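Side-chain contacts in alpha-L-rhamnosidase (Klebsiella oxytoca, PDB 4XHC), which probably hydrolyses terminal alpha-L-rhamnose from rhamnosides as a family GH78 glycosidase and binds rhamnose: residues A[533-536]-A[537-541]; A[111-115]-A[116-120]; A[461-465]-A[466-470]. All blocks are in the same frame, centred on the assembly; numbering follows the deposited sequence.

Along the chain the order is contact 2, 3, 1. Contact 2 lies in the N-terminal beta domain, where strand 106-115 runs into the loop before strand 122-129; its centre is about 54 Å from that of contact 3 and 55 Å from that of contact 1. The other two belong to the six-hairpin helical domain, with centres 18 Å apart. They touch: His470, in helix 466-478, places ND1 3.1 Å from Thr533 OG1 in a probable hydrogen bond, and its ring meets that of Phe537 in helix 534-540. These helices meet near the bound rhamnose, about 6 Å from the Tyr467 side chain and 12 Å from that of Thr533; contact 2 lies where the second subunit approaches.

Contact 1 (A[533-536]-A[537-541]); sequences TPAW and FIRQY
Trp536 meets Phe537 and Tyr541 in an aromatic cluster. The Tyr541 ring turns its edge to the face of the indole, with planes at 86° and centroids 5.6 Å apart. Phe537 meets the indole obliquely, its CE1 lying 3.6 Å from Trp536 CZ3. The indole face that receives Tyr541 also carries a CH-pi contact: Gln540 CB sits 4.0 Å from the centroid of the five-membered ring of Trp536. With CG anti to the backbone N (chi1 -177°), Trp536 lies along the following turn, within range of Gln540 and Tyr541.

Polar contacts are mainly the helical ladder. Phe537 N donates to Thr533 O at 3.0 Å, and the next three amides repeat the i to i+4 pattern, ending with Gln540 N to Trp536 O at 2.7 Å. Arg539 lays its aliphatic part past Ala535, CD being 3.2 Å from Ala535 O, and its guanidinium reaches Asp220 (salt bridge) and Pro207 O (hydrogen bond).

Aliphatic contact is slighter, with Pro534 CB 4.3 Å from Ile538 CD1. The i to i+4 bonds mark an alpha helix, here packed between helices 214-230, 247-259, 466-478 and 482-498 of the six-hairpin, (alpha/alpha)6-type domain.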
loop_
_atom_site.group_PDB
_atom_site.type_symbol
_atom_site.label_atom_id
_atom_site.label_comp_id
_atom_site.label_asym_id
_atom_site.label_seq_id
_atom_site.Cartn_x
_atom_site.Cartn_y
_atom_site.Cartn_z
ATOM N N THR A 533 -7.165 21.459 28.699
ATOM C CA THR A 533 -7.295 21.790 30.114
ATOM C C THR A 533 -8.435 22.745 30.458
ATOM O O THR A 533 -8.873 22.772 31.608
ATOM C CB THR A 533 -5.993 22.363 30.682
ATOM O OG1 THR A 533 -5.445 23.314 29.767
ATOM C CG2 THR A 533 -4.995 21.253 30.913
ATOM N N PRO A 534 -8.928 23.533 29.490
ATOM C CA PRO A 534 -10.100 24.339 29.825
ATOM C C PRO A 534 -11.244 23.555 30.481
ATOM O O PRO A 534 -11.958 24.097 31.328
ATOM C CB PRO A 534 -10.526 24.887 28.474
ATOM C CG PRO A 534 -9.228 25.092 27.771
ATOM C CD PRO A 534 -8.338 23.956 28.207
ATOM N N ALA A 535 -11.414 22.294 30.101
ATOM C CA ALA A 535 -12.375 21.435 30.779
ATOM C C ALA A 535 -12.105 21.365 32.293
ATOM O O ALA A 535 -13.036 21.439 33.099
ATOM C CB ALA A 535 -12.363 20.043 30.165
ATOM N N TRP A 536 -10.831 21.245 32.670
ATOM C CA TRP A 536 -10.445 21.216 34.085
ATOM C C TRP A 536 -10.708 22.560 34.762
ATOM O O TRP A 536 -11.360 22.610 35.800
ATOM C CB TRP A 536 -8.971 20.819 34.251
ATOM C CG TRP A 536 -8.527 20.698 35.688
ATOM C CD1 TRP A 536 -8.879 19.723 36.578
ATOM C CD2 TRP A 536 -7.649 21.576 36.390
ATOM N NE1 TRP A 536 -8.281 19.944 37.794
ATOM C CE2 TRP A 536 -7.515 21.075 37.701
ATOM C CE3 TRP A 536 -6.959 22.735 36.037
ATOM C CZ2 TRP A 536 -6.722 21.699 38.662
ATOM C CZ3 TRP A 536 -6.163 23.353 36.997
ATOM C CH2 TRP A 536 -6.056 22.832 38.293
ATOM N N PHE A 537 -10.210 23.642 34.170
ATOM C CA PHE A 537 -10.440 24.982 34.714
ATOM C C PHE A 537 -11.933 25.263 34.893
ATOM O O PHE A 537 -12.365 25.767 35.935
ATOM C CB PHE A 537 -9.836 26.061 33.806
ATOM C CG PHE A 537 -8.335 26.076 33.789
ATOM C CD1 PHE A 537 -7.613 26.257 34.963
ATOM C CD2 PHE A 537 -7.639 25.942 32.593
ATOM C CE1 PHE A 537 -6.228 26.280 34.946
ATOM C CE2 PHE A 537 -6.254 25.964 32.569
ATOM C CZ PHE A 537 -5.548 26.135 33.745
ATOM N N ILE A 538 -12.716 24.937 33.873
ATOM C CA ILE A 538 -14.133 25.250 33.884
ATOM C C ILE A 538 -14.837 24.451 34.977
ATOM O O ILE A 538 -15.618 25.010 35.746
ATOM C CB ILE A 538 -14.764 25.030 32.491
ATOM C CG1 ILE A 538 -14.269 26.121 31.536
ATOM C CG2 ILE A 538 -16.286 25.069 32.555
ATOM C CD1 ILE A 538 -14.410 25.767 30.075
ATOM N N ARG A 539 -14.526 23.161 35.067
ATOM C CA ARG A 539 -15.178 22.277 36.036
ATOM C C ARG A 539 -14.660 22.448 37.463
ATOM O O ARG A 539 -15.446 22.547 38.394
ATOM C CB ARG A 539 -15.043 20.815 35.602
ATOM C CG ARG A 539 -15.871 20.471 34.377
ATOM C CD ARG A 539 -15.333 19.252 33.652
ATOM N NE ARG A 539 -16.020 19.043 32.380
ATOM C CZ ARG A 539 -16.946 18.117 32.151
ATOM N NH1 ARG A 539 -17.327 17.269 33.097
ATOM N NH2 ARG A 539 -17.492 18.030 30.948
ATOM N N GLN A 540 -13.345 22.493 37.628
ATOM C CA GLN A 540 -12.724 22.587 38.952
ATOM C C GLN A 540 -12.959 23.936 39.625
ATOM O O GLN A 540 -13.140 23.981 40.833
ATOM C CB GLN A 540 -11.213 22.326 38.847
ATOM C CG GLN A 540 -10.486 22.171 40.177
ATOM C CD GLN A 540 -10.922 20.953 40.948
ATOM O OE1 GLN A 540 -11.347 19.952 40.379
ATOM N NE2 GLN A 540 -10.810 21.027 42.253
ATOM N N TYR A 541 -12.939 25.028 38.859
ATOM C CA TYR A 541 -13.127 26.375 39.423
ATOM C C TYR A 541 -14.539 26.924 39.238
ATOM O O TYR A 541 -14.829 28.055 39.635
ATOM C CB TYR A 541 -12.102 27.345 38.841
ATOM C CG TYR A 541 -10.690 27.005 39.246
ATOM C CD1 TYR A 541 -9.970 26.037 38.560
ATOM C CD2 TYR A 541 -10.074 27.639 40.328
ATOM C CE1 TYR A 541 -8.673 25.716 38.922
ATOM C CE2 TYR A 541 -8.779 27.323 40.697
ATOM C CZ TYR A 541 -8.088 26.359 39.985
ATOM O OH TYR A 541 -6.811 26.022 40.323
#

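Contact 2 (A[111-115]-A[116-120]); sequences CQSAG and SPPDA
Ser113 meets the puckered pyrrolidine ring of Pro118 at its CG and CD atoms. Ser113 CB lies 3.8 Å from Pro118 CG, and Ser113 OG lies 3.6 Å from Pro118 CD, so CB and OG of Ser113 lie over one face of the ring, toward its CG-CD side, in van der Waals contact. The same OG is 3.6 Å from Ser116 O, and no hydrogen bond joins the two segments. Between them the side-chain contact is this small serine-proline one; across it the CA atoms of Ser113 and Pro118 are 6.5 Å apart.

Gly115 lies in the bend, with phi 105° and psi -129°, a region that glycine enters far more readily than residues with a CB. Beyond it Ser116 directs its side chain away from the strand, and its OG is hydrogen-bonded to Asp298 of the second subunit. Pro117 also packs on that Asp298, which makes the bend part of the interface between the two copies.

Strand 106-115 runs between strands 187-200 and 163-166 of the four-stranded antiparallel sheet. Backbone hydrogen bonds tie Ala114 to Arg188 and Ser116 to Lys186. After the bend the chain leaves this sheet for strand 122-129 in the six-stranded one, and Asp119 OD1 is hydrogen-bonded to Ser184 OG on the way.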
loop_
_atom_site.group_PDB
_atom_site.type_symbol
_atom_site.label_atom_id
_atom_site.label_comp_id
_atom_site.label_asym_id
_atom_site.label_seq_id
_atom_site.Cartn_x
_atom_site.Cartn_y
_atom_site.Cartn_z
ATOM N N CYS A 111 -16.874 -2.458 -1.922
ATOM C CA CYS A 111 -16.998 -1.954 -3.282
ATOM C C CYS A 111 -17.108 -3.086 -4.296
ATOM O O CYS A 111 -16.739 -4.220 -4.009
ATOM C CB CYS A 111 -15.829 -1.016 -3.625
ATOM S SG CYS A 111 -14.195 -1.785 -3.682
ATOM N N GLN A 112 -17.609 -2.747 -5.482
ATOM C CA GLN A 112 -17.958 -3.728 -6.503
ATOM C C GLN A 112 -17.848 -3.177 -7.921
ATOM O O GLN A 112 -17.784 -1.972 -8.136
ATOM C CB GLN A 112 -19.390 -4.216 -6.275
ATOM C CG GLN A 112 -20.425 -3.108 -6.323
ATOM C CD GLN A 112 -21.807 -3.592 -5.962
ATOM O OE1 GLN A 112 -21.994 -4.278 -4.966
ATOM N NE2 GLN A 112 -22.789 -3.229 -6.773
ATOM N N SER A 113 -17.857 -4.091 -8.881
ATOM C CA SER A 113 -17.685 -3.757 -10.296
ATOM C C SER A 113 -18.985 -3.261 -10.920
ATOM O O SER A 113 -20.064 -3.582 -10.439
ATOM C CB SER A 113 -17.154 -4.993 -11.048
ATOM O OG SER A 113 -17.593 -5.042 -12.394
ATOM N N ALA A 114 -18.865 -2.461 -11.979
ATOM C CA ALA A 114 -19.989 -2.143 -12.890
ATOM C C ALA A 114 -19.501 -2.146 -14.350
ATOM O O ALA A 114 -18.367 -1.740 -14.633
ATOM C CB ALA A 114 -20.607 -0.793 -12.536
ATOM N N GLY A 115 -20.353 -2.594 -15.265
ATOM C CA GLY A 115 -20.030 -2.605 -16.693
ATOM C C GLY A 115 -19.720 -4.011 -17.162
ATOM O O GLY A 115 -20.491 -4.921 -16.927
ATOM N N SER A 116 -18.591 -4.203 -17.831
ATOM C CA SER A 116 -18.150 -5.552 -18.224
ATOM C C SER A 116 -17.596 -6.321 -17.005
ATOM O O SER A 116 -17.446 -5.748 -15.904
ATOM C CB SER A 116 -17.091 -5.476 -19.345
ATOM O OG SER A 116 -17.664 -5.090 -20.587
ATOM N N PRO A 117 -17.301 -7.626 -17.190
ATOM C CA PRO A 117 -16.618 -8.351 -16.119
ATOM C C PRO A 117 -15.244 -7.743 -15.889
ATOM O O PRO A 117 -14.518 -7.536 -16.861
ATOM C CB PRO A 117 -16.487 -9.773 -16.676
ATOM C CG PRO A 117 -17.522 -9.877 -17.753
ATOM C CD PRO A 117 -17.656 -8.504 -18.324
ATOM N N PRO A 118 -14.882 -7.464 -14.623
ATOM C CA PRO A 118 -13.624 -6.751 -14.337
ATOM C C PRO A 118 -12.356 -7.504 -14.788
ATOM O O PRO A 118 -12.095 -8.619 -14.334
ATOM C CB PRO A 118 -13.654 -6.554 -12.812
ATOM C CG PRO A 118 -14.604 -7.581 -12.300
ATOM C CD PRO A 118 -15.585 -7.887 -13.402
ATOM N N ASP A 119 -11.568 -6.870 -15.657
ATOM C CA ASP A 119 -10.428 -7.523 -16.313
ATOM C C ASP A 119 -9.061 -6.992 -15.879
ATOM O O ASP A 119 -8.071 -7.204 -16.569
ATOM C CB ASP A 119 -10.565 -7.435 -17.849
ATOM C CG ASP A 119 -10.501 -6.004 -18.368
ATOM O OD1 ASP A 119 -10.548 -5.074 -17.537
ATOM O OD2 ASP A 119 -10.421 -5.815 -19.602
ATOM N N ALA A 120 -9.003 -6.317 -14.739
ATOM C CA ALA A 120 -7.724 -5.880 -14.178
ATOM C C ALA A 120 -7.884 -5.491 -12.712
ATOM O O ALA A 120 -8.977 -5.199 -12.276
ATOM C CB ALA A 120 -7.172 -4.710 -14.980
#

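Contact 3 (A[461-465]-A[466-470]); sequences VAMNT and PYLRH
Met463 folds back over Leu468 and Arg469 just where Thr465 provides the N-cap of helix 466-478, in the six-hairpin domain. Traced outward, Met463 CB first meets Leu468 CD2, and CG approaches that methyl more closely, at 3.7 Å. SD passes between Leu468 CG and Arg469 CD. The chain then bends at its last torsion (chi3 -82°), which carries CE over one face of the Arg469 guanidinium, 3.6 Å above its plane and offset toward the rim; CE is 3.7 Å from Arg469 NE. The methionine crosses both partners at about a right angle. Outside the two segments, Trp430 and Ile434 also touch Met463.

The N-cap bond is made by Thr465 OG1, which accepts the amide of Leu468 at 3.3 Å with an N-H...O angle of 162°. Separately, Thr465 O accepts Arg469 N at 3.1 Å, the first i to i+4 bond of the helix. A chi1 of 59° sets OG1 between the backbone N and the carbonyl carbon, turned toward the first helical turn. There it is also hydrogen-bonded to Asp360 OD1, so this buried hydroxyl has two partners.

Tyr467, stacked on the rhamnose-pocket residue Trp530, has its side chain about 6 Å from the bound sugar. Its first side-chain carbon abuts the cap: Tyr467 CB lies 3.5 Å from Thr465 OG1.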
loop_
_atom_site.group_PDB
_atom_site.type_symbol
_atom_site.label_atom_id
_atom_site.label_comp_id
_atom_site.label_asym_id
_atom_site.label_seq_id
_atom_site.Cartn_x
_atom_site.Cartn_y
_atom_site.Cartn_z
ATOM N N VAL A 461 9.145 37.519 23.438
ATOM C CA VAL A 461 9.175 36.106 23.074
ATOM C C VAL A 461 7.870 35.454 23.505
ATOM O O VAL A 461 7.648 35.203 24.703
ATOM C CB VAL A 461 10.382 35.378 23.702
ATOM C CG1 VAL A 461 10.350 33.889 23.360
ATOM C CG2 VAL A 461 11.681 35.997 23.218
ATOM N N ALA A 462 7.025 35.173 22.522
ATOM C CA ALA A 462 5.634 34.831 22.773
ATOM C C ALA A 462 5.430 33.344 23.013
ATOM O O ALA A 462 6.347 32.542 22.812
ATOM C CB ALA A 462 4.779 35.284 21.603
ATOM N N MET A 463 4.215 33.011 23.451
ATOM C CA MET A 463 3.794 31.632 23.664
ATOM C C MET A 463 3.291 31.013 22.353
ATOM O O MET A 463 2.540 31.653 21.616
ATOM C CB MET A 463 2.654 31.594 24.678
ATOM C CG MET A 463 2.961 32.259 26.016
ATOM S SD MET A 463 1.566 32.187 27.159
ATOM C CE MET A 463 0.605 33.576 26.559
ATOM N N ASN A 464 3.693 29.775 22.074
ATOM C CA ASN A 464 3.316 29.111 20.829
ATOM C C ASN A 464 2.361 27.933 20.983
ATOM O O ASN A 464 1.902 27.401 19.980
ATOM C CB ASN A 464 4.563 28.609 20.104
ATOM C CG ASN A 464 5.269 29.696 19.318
ATOM O OD1 ASN A 464 4.748 30.796 19.115
ATOM N ND2 ASN A 464 6.481 29.390 18.873
ATOM N N THR A 465 2.053 27.511 22.205
ATOM C CA THR A 465 1.224 26.318 22.390
ATOM C C THR A 465 0.154 26.498 23.464
ATOM O O THR A 465 0.336 27.260 24.408
ATOM C CB THR A 465 2.083 25.095 22.764
ATOM O OG1 THR A 465 2.804 25.360 23.974
ATOM C CG2 THR A 465 3.064 24.780 21.658
ATOM N N PRO A 466 -0.977 25.799 23.323
ATOM C CA PRO A 466 -1.912 25.801 24.429
ATOM C C PRO A 466 -1.327 25.154 25.693
ATOM O O PRO A 466 -1.845 25.370 26.783
ATOM C CB PRO A 466 -3.093 24.992 23.892
ATOM C CG PRO A 466 -2.979 25.070 22.418
ATOM C CD PRO A 466 -1.513 25.086 22.156
ATOM N N TYR A 467 -0.266 24.364 25.548
ATOM C CA TYR A 467 0.467 23.819 26.702
ATOM C C TYR A 467 0.988 24.939 27.614
ATOM O O TYR A 467 0.755 24.925 28.819
ATOM C CB TYR A 467 1.636 22.949 26.213
ATOM C CG TYR A 467 2.534 22.400 27.293
ATOM C CD1 TYR A 467 2.113 21.365 28.105
ATOM C CD2 TYR A 467 3.815 22.893 27.476
ATOM C CE1 TYR A 467 2.926 20.839 29.095
ATOM C CE2 TYR A 467 4.641 22.379 28.460
ATOM C CZ TYR A 467 4.190 21.347 29.276
ATOM O OH TYR A 467 5.001 20.813 30.263
ATOM N N LEU A 468 1.696 25.903 27.032
ATOM C CA LEU A 468 2.227 27.010 27.813
ATOM C C LEU A 468 1.115 27.943 28.256
ATOM O O LEU A 468 1.179 28.525 29.331
ATOM C CB LEU A 468 3.288 27.787 27.040
ATOM C CG LEU A 468 3.985 28.900 27.822
ATOM C CD1 LEU A 468 4.509 28.378 29.145
ATOM C CD2 LEU A 468 5.125 29.481 27.006
ATOM N N ARG A 469 0.089 28.081 27.436
ATOM C CA ARG A 469 -1.036 28.937 27.792
ATOM C C ARG A 469 -1.770 28.411 29.006
ATOM O O ARG A 469 -2.270 29.189 29.806
ATOM C CB ARG A 469 -2.006 29.039 26.629
ATOM C CG ARG A 469 -1.430 29.791 25.446
ATOM C CD ARG A 469 -2.062 31.154 25.316
ATOM N NE ARG A 469 -1.554 31.867 24.153
ATOM C CZ ARG A 469 -2.003 33.055 23.764
ATOM N NH1 ARG A 469 -2.969 33.643 24.453
ATOM N NH2 ARG A 469 -1.506 33.648 22.687
ATOM N N HIS A 470 -1.847 27.092 29.136
ATOM C CA HIS A 470 -2.437 26.489 30.325
ATOM C C HIS A 470 -1.832 27.076 31.587
ATOM O O HIS A 470 -2.541 27.368 32.549
ATOM C CB HIS A 470 -2.212 24.980 30.333
ATOM C CG HIS A 470 -2.371 24.361 31.684
ATOM N ND1 HIS A 470 -3.596 23.970 32.178
ATOM C CD2 HIS A 470 -1.466 24.080 32.648
ATOM C CE1 HIS A 470 -3.437 23.467 33.387
ATOM N NE2 HIS A 470 -2.154 23.523 33.695
#